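Local coordinates for protein beta-1,3-1,4-glucanase (Caldicellulosiruptor sp. F32, PDB 5H4R) that probably hydrolyses mixed-linkage beta-1,3-1,4-glucans (lichenan) as a family 5 glycoside hydrolase, and is held here in complex with cellotetraose, at residues D68-Y72 with H104-T108; E292-N296 with E341-Y345. The protein carries 1 engineered substitution. One frame throughout, in Å; residues are numbered along the deposited sequence.

Contact 1 of 2, residues D68-Y72 with H104-T108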
loop_
_atom_site.group_PDB
_atom_site.type_symbol
_atom_site.label_atom_id
_atom_site.label_comp_id
_atom_site.label_asym_id
_atom_site.label_seq_id
_atom_site.Cartn_x
_atom_site.Cartn_y
_atom_site.Cartn_z
ATOM N N ASP A 68 -2.093 -27.615 -0.620
ATOM C CA ASP A 68 -3.109 -26.700 -1.140
ATOM C C ASP A 68 -2.558 -25.275 -1.181
ATOM O O ASP A 68 -2.342 -24.662 -0.134
ATOM C CB ASP A 68 -4.352 -26.774 -0.254
ATOM C CG ASP A 68 -5.538 -26.011 -0.825
ATOM O OD1 ASP A 68 -5.362 -25.196 -1.760
ATOM O OD2 ASP A 68 -6.663 -26.232 -0.320
ATOM N N GLU A 69 -2.369 -24.724 -2.391
ATOM C CA GLU A 69 -1.799 -23.383 -2.511
ATOM C C GLU A 69 -2.660 -22.325 -1.839
ATOM O O GLU A 69 -2.154 -21.247 -1.536
ATOM C CB GLU A 69 -1.598 -22.995 -3.981
ATOM C CG GLU A 69 -2.887 -22.695 -4.718
ATOM C CD GLU A 69 -2.661 -22.390 -6.163
ATOM O OE1 GLU A 69 -1.853 -21.487 -6.462
ATOM O OE2 GLU A 69 -3.299 -23.051 -7.002
ATOM N N LEU A 70 -3.945 -22.590 -1.595
ATOM C CA LEU A 70 -4.759 -21.590 -0.924
ATOM C C LEU A 70 -4.305 -21.356 0.510
ATOM O O LEU A 70 -4.611 -20.306 1.076
ATOM C CB LEU A 70 -6.233 -21.992 -0.968
ATOM C CG LEU A 70 -6.910 -22.031 -2.336
ATOM C CD1 LEU A 70 -8.416 -22.093 -2.151
ATOM C CD2 LEU A 70 -6.552 -20.843 -3.170
ATOM N N LEU A 71 -3.564 -22.300 1.105
ATOM C CA LEU A 71 -3.060 -22.107 2.457
ATOM C C LEU A 71 -2.004 -21.008 2.551
ATOM O O LEU A 71 -1.658 -20.608 3.664
ATOM C CB LEU A 71 -2.529 -23.447 2.991
ATOM C CG LEU A 71 -3.626 -24.502 3.173
ATOM C CD1 LEU A 71 -3.053 -25.874 3.493
ATOM C CD2 LEU A 71 -4.599 -24.096 4.248
ATOM N N TYR A 72 -1.509 -20.476 1.428
ATOM C CA TYR A 72 -0.706 -19.261 1.511
ATOM C C TYR A 72 -1.496 -18.137 2.170
ATOM O O TYR A 72 -0.918 -17.312 2.873
ATOM C CB TYR A 72 -0.217 -18.824 0.128
ATOM C CG TYR A 72 1.097 -19.472 -0.284
ATOM C CD1 TYR A 72 2.324 -18.943 0.121
ATOM C CD2 TYR A 72 1.111 -20.623 -1.054
ATOM C CE1 TYR A 72 3.525 -19.544 -0.263
ATOM C CE2 TYR A 72 2.288 -21.221 -1.426
ATOM C CZ TYR A 72 3.493 -20.699 -1.024
ATOM O OH TYR A 72 4.650 -21.345 -1.443
ATOM N N HIS A 104 3.670 -14.894 -7.376
ATOM C CA HIS A 104 4.697 -15.737 -7.993
ATOM C C HIS A 104 4.658 -17.184 -7.519
ATOM O O HIS A 104 5.176 -18.057 -8.236
ATOM C CB HIS A 104 6.099 -15.139 -7.786
ATOM C CG HIS A 104 6.686 -15.361 -6.424
ATOM N ND1 HIS A 104 6.606 -14.418 -5.419
ATOM C CD2 HIS A 104 7.407 -16.388 -5.918
ATOM C CE1 HIS A 104 7.231 -14.867 -4.347
ATOM N NE2 HIS A 104 7.732 -16.058 -4.622
ATOM N N ASN A 105 4.062 -17.483 -6.353
ATOM C CA ASN A 105 3.887 -18.870 -5.940
ATOM C C ASN A 105 2.632 -19.488 -6.518
ATOM O O ASN A 105 2.282 -20.615 -6.139
ATOM C CB ASN A 105 3.837 -18.996 -4.410
ATOM C CG ASN A 105 5.132 -18.607 -3.744
ATOM O OD1 ASN A 105 5.151 -17.707 -2.903
ATOM N ND2 ASN A 105 6.220 -19.279 -4.101
ATOM N N HIS A 106 1.982 -18.791 -7.457
ATOM C CA HIS A 106 0.691 -19.192 -7.986
ATOM C C HIS A 106 0.637 -19.099 -9.506
ATOM O O HIS A 106 -0.455 -19.001 -10.076
ATOM C CB HIS A 106 -0.393 -18.319 -7.359
ATOM C CG HIS A 106 -0.332 -18.304 -5.867
ATOM N ND1 HIS A 106 -0.775 -19.362 -5.101
ATOM C CD2 HIS A 106 0.159 -17.387 -4.997
ATOM C CE1 HIS A 106 -0.563 -19.095 -3.823
ATOM N NE2 HIS A 106 -0.002 -17.897 -3.731
ATOM N N VAL A 107 1.793 -19.140 -10.175
ATOM C CA VAL A 107 1.846 -19.058 -11.623
ATOM C C VAL A 107 2.599 -20.261 -12.171
ATOM O O VAL A 107 3.475 -20.840 -11.518
ATOM C CB VAL A 107 2.500 -17.740 -12.100
ATOM C CG1 VAL A 107 1.637 -16.576 -11.710
ATOM C CG2 VAL A 107 3.914 -17.597 -11.552
ATOM N N THR A 108 2.213 -20.666 -13.373
ATOM C CA THR A 108 2.864 -21.774 -14.038
ATOM C C THR A 108 3.044 -21.417 -15.502
ATOM O O THR A 108 2.343 -20.561 -16.044
ATOM C CB THR A 108 2.055 -23.070 -13.903
ATOM O OG1 THR A 108 0.814 -22.929 -14.597
ATOM C CG2 THR A 108 1.762 -23.386 -12.450
#

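Contact 2 of 2, residues E292-N296 with E341-Y345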
loop_
_atom_site.group_PDB
_atom_site.type_symbol
_atom_site.label_atom_id
_atom_site.label_comp_id
_atom_site.label_asym_id
_atom_site.label_seq_id
_atom_site.Cartn_x
_atom_site.Cartn_y
_atom_site.Cartn_z
ATOM N N GLU A 292 8.951 6.034 22.137
ATOM C CA GLU A 292 8.129 7.184 22.495
ATOM C C GLU A 292 7.906 8.065 21.282
ATOM O O GLU A 292 8.822 8.293 20.484
ATOM C CB GLU A 292 8.801 8.014 23.593
ATOM C CG GLU A 292 8.940 7.286 24.894
ATOM C CD GLU A 292 9.645 8.124 25.948
ATOM O OE1 GLU A 292 10.111 9.235 25.614
ATOM O OE2 GLU A 292 9.729 7.671 27.111
ATOM N N TRP A 293 6.697 8.603 21.180
ATOM C CA TRP A 293 6.312 9.545 20.137
ATOM C C TRP A 293 5.370 10.530 20.808
ATOM O O TRP A 293 4.448 10.112 21.502
ATOM C CB TRP A 293 5.633 8.841 18.949
ATOM C CG TRP A 293 5.509 9.716 17.743
ATOM C CD1 TRP A 293 6.337 9.726 16.655
ATOM C CD2 TRP A 293 4.516 10.724 17.498
ATOM N NE1 TRP A 293 5.910 10.666 15.741
ATOM C CE2 TRP A 293 4.802 11.299 16.238
ATOM C CE3 TRP A 293 3.417 11.197 18.227
ATOM C CZ2 TRP A 293 4.039 12.349 15.705
ATOM C CZ3 TRP A 293 2.664 12.230 17.702
ATOM C CH2 TRP A 293 2.972 12.788 16.449
ATOM N N SER A 294 5.629 11.825 20.669
ATOM C CA SER A 294 4.823 12.834 21.330
ATOM C C SER A 294 4.314 13.872 20.346
ATOM O O SER A 294 5.091 14.417 19.564
ATOM C CB SER A 294 5.625 13.539 22.423
ATOM O OG SER A 294 4.923 14.665 22.916
ATOM N N VAL A 295 3.024 14.191 20.444
ATOM C CA VAL A 295 2.444 15.226 19.618
ATOM C C VAL A 295 3.017 16.598 19.940
ATOM O O VAL A 295 2.870 17.521 19.134
ATOM C CB VAL A 295 0.905 15.183 19.766
ATOM C CG1 VAL A 295 0.470 15.735 21.116
ATOM C CG2 VAL A 295 0.254 15.904 18.636
ATOM N N ASN A 296 3.706 16.747 21.076
ATOM C CA ASN A 296 4.289 18.014 21.499
ATOM C C ASN A 296 5.776 18.103 21.194
ATOM O O ASN A 296 6.446 19.027 21.682
ATOM C CB ASN A 296 4.062 18.223 22.995
ATOM C CG ASN A 296 2.583 18.226 23.365
ATOM O OD1 ASN A 296 2.160 17.523 24.284
ATOM N ND2 ASN A 296 1.789 18.993 22.628
ATOM N N GLU A 341 -1.074 8.805 19.757
ATOM C CA GLU A 341 -0.757 10.162 19.325
ATOM C C GLU A 341 -0.200 10.174 17.906
ATOM O O GLU A 341 -0.584 11.022 17.086
ATOM C CB GLU A 341 0.222 10.813 20.295
ATOM C CG GLU A 341 -0.391 11.122 21.650
ATOM C CD GLU A 341 0.584 11.749 22.654
ATOM O OE1 GLU A 341 1.478 12.538 22.252
ATOM O OE2 GLU A 341 0.467 11.433 23.867
ATOM N N PHE A 342 0.718 9.242 17.607
ATOM C CA PHE A 342 1.252 9.076 16.259
ATOM C C PHE A 342 0.139 8.915 15.232
ATOM O O PHE A 342 0.162 9.551 14.169
ATOM C CB PHE A 342 2.173 7.849 16.229
ATOM C CG PHE A 342 2.534 7.366 14.853
ATOM C CD1 PHE A 342 3.590 7.906 14.152
ATOM C CD2 PHE A 342 1.819 6.317 14.273
ATOM C CE1 PHE A 342 3.914 7.432 12.877
ATOM C CE2 PHE A 342 2.137 5.839 13.015
ATOM C CZ PHE A 342 3.185 6.388 12.315
ATOM N N ALA A 343 -0.808 8.016 15.507
ATOM C CA ALA A 343 -1.794 7.675 14.490
ATOM C C ALA A 343 -2.720 8.842 14.210
ATOM O O ALA A 343 -3.037 9.127 13.040
ATOM C CB ALA A 343 -2.605 6.450 14.920
ATOM N N ALA A 344 -3.144 9.543 15.256
ATOM C CA ALA A 344 -3.968 10.721 15.061
ATOM C C ALA A 344 -3.210 11.774 14.268
ATOM O O ALA A 344 -3.758 12.387 13.346
ATOM C CB ALA A 344 -4.403 11.284 16.414
ATOM N N TYR A 345 -1.960 12.035 14.648
ATOM C CA TYR A 345 -1.199 13.087 13.991
ATOM C C TYR A 345 -0.957 12.752 12.529
ATOM O O TYR A 345 -1.140 13.600 11.647
ATOM C CB TYR A 345 0.131 13.319 14.713
ATOM C CG TYR A 345 0.889 14.482 14.127
ATOM C CD1 TYR A 345 0.665 15.771 14.592
ATOM C CD2 TYR A 345 1.814 14.298 13.117
ATOM C CE1 TYR A 345 1.344 16.855 14.055
ATOM C CE2 TYR A 345 2.515 15.391 12.572
ATOM C CZ TYR A 345 2.267 16.652 13.040
ATOM O OH TYR A 345 2.941 17.729 12.520
HETATM O O HOH W 1 3.422 10.050 24.120
HETATM O O HOH W 2 2.669 13.832 24.342
#

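Contact 1 of 2, residues D68-Y72 with H104-T108
A histidine-carboxylate hydrogen bond and an offset edge-to-face His-Tyr pair join the 68-72 loop, which follows barrel strand 50-53, to 104-108, which follows barrel strand 96-99 and runs into the short strand 107-108. His106 ND1 donates to Glu69 OE1 at 2.7 Å with an N-H...O angle of 166°, and the carboxylate lies near the plane of the imidazole, where the N-H points. Glutamate suits this place because its long side chain spans the 7.3 Å between the Glu69 and His106 CA atoms and has a second oxygen to offer, OE2, which bonds to Ser115. In this TIM barrel of the cellulase family, the loops following successive parallel strands are thus tied together beyond the sheet. Tyr72 completes the contact. The edge of His106 meets its face, centroids 5.1 Å apart and planes at 81°, while Asn105 CB makes a CH-pi contact 4.2 Å from the Tyr72 ring centroid. Trp118 stacks on His106, and the Tyr72 hydroxyl bonds to the backbone of Phe61. An Asx turn, Asp68 OD1 accepting from Leu70 N at 3.0 Å, leads into the 3-10 segment 69-71; the CA-to-CB bonds of Glu69 and Tyr72 both point toward 104-108.

Contact 2 of 2, residues E292-N296 with E341-Y345
Aromatic packing and a carboxylate-amide hydrogen bond join loop 292-296 to helix 336-352. Trp293 lies flat against the helix: Phe342 CA makes a CH-pi contact 3.7 Å from the centroid of its six-membered ring, and the Phe342 ring turns its edge to the five-membered ring, centroids 5.4 Å apart, planes at 85°. Tyr345, one turn on from Glu341, completes the cluster, its CB 3.4 Å from Trp293 CH2; its hydroxyl bonds to Asp305. Indole suits this place, being broad enough to reach both Phe342 and Tyr345. Val295 adds an apolar touch, CG2 to Tyr345 CD1 at 4.1 Å.

The polar contacts centre on Glu341, whose OE1 accepts from Val295 N at 2.9 Å and from a water that also bonds Ser294 OG. A second water donates to Trp293 O and, weakly, to Glu341 OE2. Ser294 OG also takes Asn296 N at 3.0 Å, an ST turn just before helix 298-316.

A loop without regular structure thus has a backbone amide met by a helix carboxylate while its indole packs face-on against the same helix, combining directional polar and aromatic chemistry.

Overall arrangement
Contacts 1 and 2 lie on opposite sides of the chain's centre, their own centres 40 Å apart and their nearest atoms about 25 Å apart, so they do not touch. In the eight-stranded barrel, contact 1 joins segments that follow the first two strands, whereas contact 2 joins the loop after strand 267-272 to the helix between the last two strands. Neither segment pair contains a residue of the glycan pocket: the side chain of Tyr72 is about 10 Å, and that of Phe342 about 12 Å, from a bound glucose unit. His104 of contact 1 bonds to Asp143, which follows the pocket residues His141 and His142 in the sequence.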